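Local coordinates for putative peptidase (Chlamydophila abortus, PDB 3CE2), which probably acts as a zinc-dependent oligopeptidase of the M3B family, cleaving small peptides, at residues A[493-505]-A[513-525]. Residues are numbered along the deposited sequence; the frame is centred on the assembly and turned at random.
Sequences TEEYLSSTYKNLQ and ITFDVLSNIEWAR
Ser498 and Trp523 meet through the indole N-H: Trp523 NE1 donates to Ser498 OG at 2.9 Å, nearly straight (170°) and close to the plane of the ring. The same hydroxyl donates to Glu494 OE1 one helical turn back, on the syn side of the carboxylate, so it accepts from the indole and donates to the acid. A second bond runs from Asn520 ND2 to Ser498 O, 3.1 Å long. The donor stands above the carbonyl plane, while Lys502 N reaches this oxygen from the other face as part of the helix; the carbonyl thus serves both the helix and the loop. Further along, Gln505, extended beyond CG, sends NE2 to Ser519 O at 3.1 Å, a more bent bond (145°) that also arrives from above the carbonyl plane. Gln505 OE1 lies against Asn520 CA at 3.2 Å, and the amide planes of Gln505 and Asn520 are nearly coplanar.

Ring and apolar contacts surround these bonds. Leu497 CB sits over the six-membered ring of Trp523 as a CH-pi contact, and Leu497 CD1 touches Trp523 CH2 at 3.7 Å. With CG between the backbone N and the carbonyl carbon (chi1 62°), Trp523 lays its indole along the helix with Leu497 on one face. Tyr501 turns one ring face to Trp523 N and packs CD1 on Trp523 CB at 3.7 Å. Phe515 meets Lys502 CE and Gln505 O with its ring edge.

Tyr229 of helix 222-237 hydrogen-bonds to both Ser519 and Glu522. The Glu494 side chain lies about 4 Å from a bound zinc ion and from the His241 side chain. The contact fastens the segment following helix 494-509 back onto that helix. Helix 451-487 packs against Tyr501, edge-to-face through Phe478, while helix 240-260 meets Leu497 and Trp523.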
# COMPACT_ATOMS: atom_id res chain seq x y z
N THR A 493 3.24 -26.73 -13.14
CA THR A 493 4.33 -27.51 -12.58
C THR A 493 5.54 -26.63 -12.27
O THR A 493 5.68 -25.52 -12.80
CB THR A 493 4.76 -28.60 -13.55
OG1 THR A 493 5.27 -28.00 -14.74
CG2 THR A 493 3.56 -29.49 -13.89
N GLU A 494 6.43 -27.10 -11.42
CA GLU A 494 7.64 -26.35 -11.19
C GLU A 494 8.35 -26.08 -12.52
O GLU A 494 8.96 -25.04 -12.68
CB GLU A 494 8.58 -27.04 -10.19
CG GLU A 494 9.72 -27.87 -10.79
CD GLU A 494 10.96 -27.04 -11.21
OE1 GLU A 494 11.09 -25.84 -10.83
OE2 GLU A 494 11.81 -27.61 -11.94
N GLU A 495 8.28 -27.01 -13.46
CA GLU A 495 9.01 -26.83 -14.71
C GLU A 495 8.42 -25.63 -15.44
O GLU A 495 9.14 -24.78 -15.97
CB GLU A 495 8.94 -28.08 -15.60
CG GLU A 495 10.14 -28.19 -16.57
CD GLU A 495 9.74 -28.48 -18.03
OE1 GLU A 495 9.28 -29.61 -18.33
OE2 GLU A 495 9.90 -27.57 -18.89
N TYR A 496 7.10 -25.55 -15.44
CA TYR A 496 6.41 -24.50 -16.13
C TYR A 496 6.65 -23.15 -15.43
O TYR A 496 7.10 -22.19 -16.06
CB TYR A 496 4.93 -24.81 -16.20
CG TYR A 496 4.17 -23.79 -16.99
CD1 TYR A 496 4.14 -23.84 -18.38
CD2 TYR A 496 3.51 -22.75 -16.35
CE1 TYR A 496 3.47 -22.89 -19.11
CE2 TYR A 496 2.82 -21.80 -17.06
CZ TYR A 496 2.81 -21.88 -18.44
OH TYR A 496 2.12 -20.93 -19.14
N LEU A 497 6.35 -23.08 -14.14
CA LEU A 497 6.55 -21.85 -13.37
C LEU A 497 7.95 -21.32 -13.58
O LEU A 497 8.17 -20.13 -13.83
CB LEU A 497 6.30 -22.11 -11.88
CG LEU A 497 4.83 -22.41 -11.60
CD1 LEU A 497 4.55 -22.96 -10.18
CD2 LEU A 497 4.06 -21.15 -11.84
N SER A 498 8.92 -22.20 -13.51
CA SER A 498 10.29 -21.77 -13.60
C SER A 498 10.69 -21.28 -14.98
O SER A 498 11.64 -20.52 -15.08
CB SER A 498 11.22 -22.86 -13.10
OG SER A 498 11.32 -22.74 -11.70
N SER A 499 9.99 -21.70 -16.03
CA SER A 499 10.30 -21.24 -17.39
C SER A 499 9.68 -19.90 -17.63
O SER A 499 10.32 -18.98 -18.12
CB SER A 499 9.72 -22.18 -18.44
OG SER A 499 10.45 -23.38 -18.44
N THR A 500 8.41 -19.81 -17.29
CA THR A 500 7.66 -18.59 -17.34
C THR A 500 8.46 -17.48 -16.65
O THR A 500 8.62 -16.37 -17.19
CB THR A 500 6.34 -18.79 -16.62
OG1 THR A 500 5.62 -19.83 -17.28
CG2 THR A 500 5.52 -17.55 -16.64
N TYR A 501 8.95 -17.77 -15.46
CA TYR A 501 9.62 -16.73 -14.70
C TYR A 501 10.97 -16.42 -15.33
O TYR A 501 11.44 -15.26 -15.33
CB TYR A 501 9.74 -17.13 -13.23
CG TYR A 501 10.05 -16.00 -12.31
CD1 TYR A 501 9.03 -15.26 -11.73
CD2 TYR A 501 11.35 -15.67 -12.01
CE1 TYR A 501 9.31 -14.19 -10.89
CE2 TYR A 501 11.64 -14.61 -11.17
CZ TYR A 501 10.62 -13.87 -10.62
OH TYR A 501 10.93 -12.81 -9.76
N LYS A 502 11.61 -17.43 -15.90
CA LYS A 502 12.91 -17.22 -16.52
C LYS A 502 12.83 -16.28 -17.74
O LYS A 502 13.58 -15.32 -17.83
CB LYS A 502 13.58 -18.53 -16.92
CG LYS A 502 14.94 -18.29 -17.54
CD LYS A 502 15.82 -19.52 -17.52
CE LYS A 502 17.29 -19.06 -17.43
NZ LYS A 502 18.31 -20.10 -17.79
N ASN A 503 11.90 -16.57 -18.65
CA ASN A 503 11.66 -15.72 -19.82
C ASN A 503 11.39 -14.32 -19.35
O ASN A 503 11.95 -13.36 -19.89
CB ASN A 503 10.51 -16.24 -20.71
CG ASN A 503 10.76 -17.68 -21.22
OD1 ASN A 503 11.90 -18.10 -21.47
ND2 ASN A 503 9.68 -18.44 -21.37
N LEU A 504 10.56 -14.18 -18.33
CA LEU A 504 10.27 -12.87 -17.80
C LEU A 504 11.51 -12.18 -17.28
O LEU A 504 11.76 -11.01 -17.60
CB LEU A 504 9.19 -12.92 -16.72
CG LEU A 504 7.75 -12.59 -17.09
CD1 LEU A 504 7.33 -13.29 -18.39
CD2 LEU A 504 6.84 -13.01 -15.94
N GLN A 505 12.32 -12.88 -16.49
CA GLN A 505 13.53 -12.24 -15.97
C GLN A 505 14.34 -11.77 -17.14
O GLN A 505 15.08 -10.78 -17.08
CB GLN A 505 14.36 -13.21 -15.15
CG GLN A 505 13.71 -13.57 -13.83
CD GLN A 505 14.46 -14.64 -13.12
OE1 GLN A 505 14.42 -15.79 -13.54
NE2 GLN A 505 15.17 -14.29 -12.06
N ILE A 513 21.83 -8.38 -16.81
CA ILE A 513 22.05 -9.27 -15.68
C ILE A 513 22.64 -10.59 -16.14
O ILE A 513 22.18 -11.19 -17.12
CB ILE A 513 20.73 -9.56 -14.90
CG1 ILE A 513 20.21 -8.28 -14.24
CG2 ILE A 513 20.97 -10.60 -13.81
CD1 ILE A 513 20.99 -7.92 -13.00
N THR A 514 23.65 -11.07 -15.42
CA THR A 514 24.11 -12.42 -15.60
C THR A 514 23.36 -13.31 -14.62
O THR A 514 23.38 -13.07 -13.41
CB THR A 514 25.61 -12.49 -15.31
OG1 THR A 514 26.30 -11.62 -16.23
CG2 THR A 514 26.13 -13.95 -15.38
N PHE A 515 22.68 -14.33 -15.12
CA PHE A 515 21.88 -15.20 -14.28
C PHE A 515 22.73 -16.19 -13.52
O PHE A 515 23.78 -16.58 -13.99
CB PHE A 515 20.83 -15.94 -15.10
CG PHE A 515 19.82 -15.04 -15.71
CD1 PHE A 515 19.75 -13.70 -15.33
CD2 PHE A 515 18.92 -15.51 -16.65
CE1 PHE A 515 18.81 -12.83 -15.88
CE2 PHE A 515 17.97 -14.64 -17.21
CZ PHE A 515 17.93 -13.29 -16.82
N ASP A 516 22.28 -16.58 -12.33
CA ASP A 516 22.89 -17.70 -11.64
C ASP A 516 22.02 -18.90 -11.92
O ASP A 516 20.95 -18.76 -12.48
CB ASP A 516 23.03 -17.42 -10.16
CG ASP A 516 24.09 -16.39 -9.88
OD1 ASP A 516 25.26 -16.77 -9.59
OD2 ASP A 516 23.75 -15.18 -9.94
N VAL A 517 22.48 -20.09 -11.56
CA VAL A 517 21.78 -21.32 -12.00
C VAL A 517 20.39 -21.46 -11.37
O VAL A 517 19.54 -22.12 -11.94
CB VAL A 517 22.64 -22.60 -11.77
CG1 VAL A 517 23.88 -22.53 -12.59
CG2 VAL A 517 23.04 -22.74 -10.30
N LEU A 518 20.15 -20.85 -10.22
CA LEU A 518 18.86 -21.00 -9.57
C LEU A 518 18.04 -19.73 -9.55
O LEU A 518 17.01 -19.63 -8.88
CB LEU A 518 19.05 -21.54 -8.16
CG LEU A 518 19.57 -22.99 -8.27
CD1 LEU A 518 19.81 -23.62 -6.91
CD2 LEU A 518 18.63 -23.89 -9.15
N SER A 519 18.48 -18.74 -10.31
CA SER A 519 17.88 -17.41 -10.25
C SER A 519 16.40 -17.45 -10.55
O SER A 519 15.63 -16.63 -10.04
CB SER A 519 18.58 -16.47 -11.22
OG SER A 519 19.85 -16.17 -10.71
N ASN A 520 16.00 -18.41 -11.36
CA ASN A 520 14.62 -18.46 -11.78
C ASN A 520 13.72 -19.17 -10.77
O ASN A 520 12.61 -19.56 -11.12
CB ASN A 520 14.55 -19.18 -13.11
CG ASN A 520 14.98 -20.62 -13.02
OD1 ASN A 520 15.96 -20.95 -12.35
ND2 ASN A 520 14.25 -21.49 -13.68
N ILE A 521 14.21 -19.37 -9.54
CA ILE A 521 13.39 -20.00 -8.51
C ILE A 521 12.66 -18.92 -7.71
O ILE A 521 11.82 -19.23 -6.88
CB ILE A 521 14.25 -20.90 -7.56
CG1 ILE A 521 13.41 -21.95 -6.84
CG2 ILE A 521 14.97 -20.07 -6.51
CD1 ILE A 521 12.40 -22.65 -7.72
N GLU A 522 12.96 -17.65 -8.00
CA GLU A 522 12.40 -16.53 -7.22
C GLU A 522 10.90 -16.61 -7.02
O GLU A 522 10.40 -16.28 -5.95
CB GLU A 522 12.79 -15.17 -7.81
CG GLU A 522 14.00 -14.52 -7.13
CD GLU A 522 14.97 -13.84 -8.11
OE1 GLU A 522 14.56 -12.82 -8.73
OE2 GLU A 522 16.13 -14.33 -8.26
N TRP A 523 10.18 -17.07 -8.03
CA TRP A 523 8.73 -17.13 -7.91
C TRP A 523 8.31 -17.87 -6.65
O TRP A 523 7.26 -17.57 -6.08
CB TRP A 523 8.11 -17.79 -9.12
CG TRP A 523 8.54 -19.18 -9.30
CD1 TRP A 523 9.53 -19.62 -10.11
CD2 TRP A 523 7.97 -20.35 -8.68
NE1 TRP A 523 9.64 -20.99 -10.03
CE2 TRP A 523 8.69 -21.46 -9.16
CE3 TRP A 523 6.93 -20.56 -7.77
CZ2 TRP A 523 8.42 -22.77 -8.76
CZ3 TRP A 523 6.65 -21.85 -7.38
CH2 TRP A 523 7.39 -22.95 -7.88
N ALA A 524 9.14 -18.82 -6.22
CA ALA A 524 8.84 -19.60 -5.02
C ALA A 524 8.91 -18.82 -3.68
O ALA A 524 8.23 -19.19 -2.73
CB ALA A 524 9.68 -20.83 -4.97
N ARG A 525 9.72 -17.76 -3.61
CA ARG A 525 9.88 -17.02 -2.37
C ARG A 525 8.87 -15.91 -2.18
O ARG A 525 8.88 -15.27 -1.15
CB ARG A 525 11.30 -16.45 -2.21
CG ARG A 525 12.16 -16.58 -3.45
CD ARG A 525 13.70 -16.66 -3.18
NE ARG A 525 14.21 -15.65 -2.23
CZ ARG A 525 15.43 -15.10 -2.29
NH1 ARG A 525 16.27 -15.43 -3.27
NH2 ARG A 525 15.81 -14.21 -1.38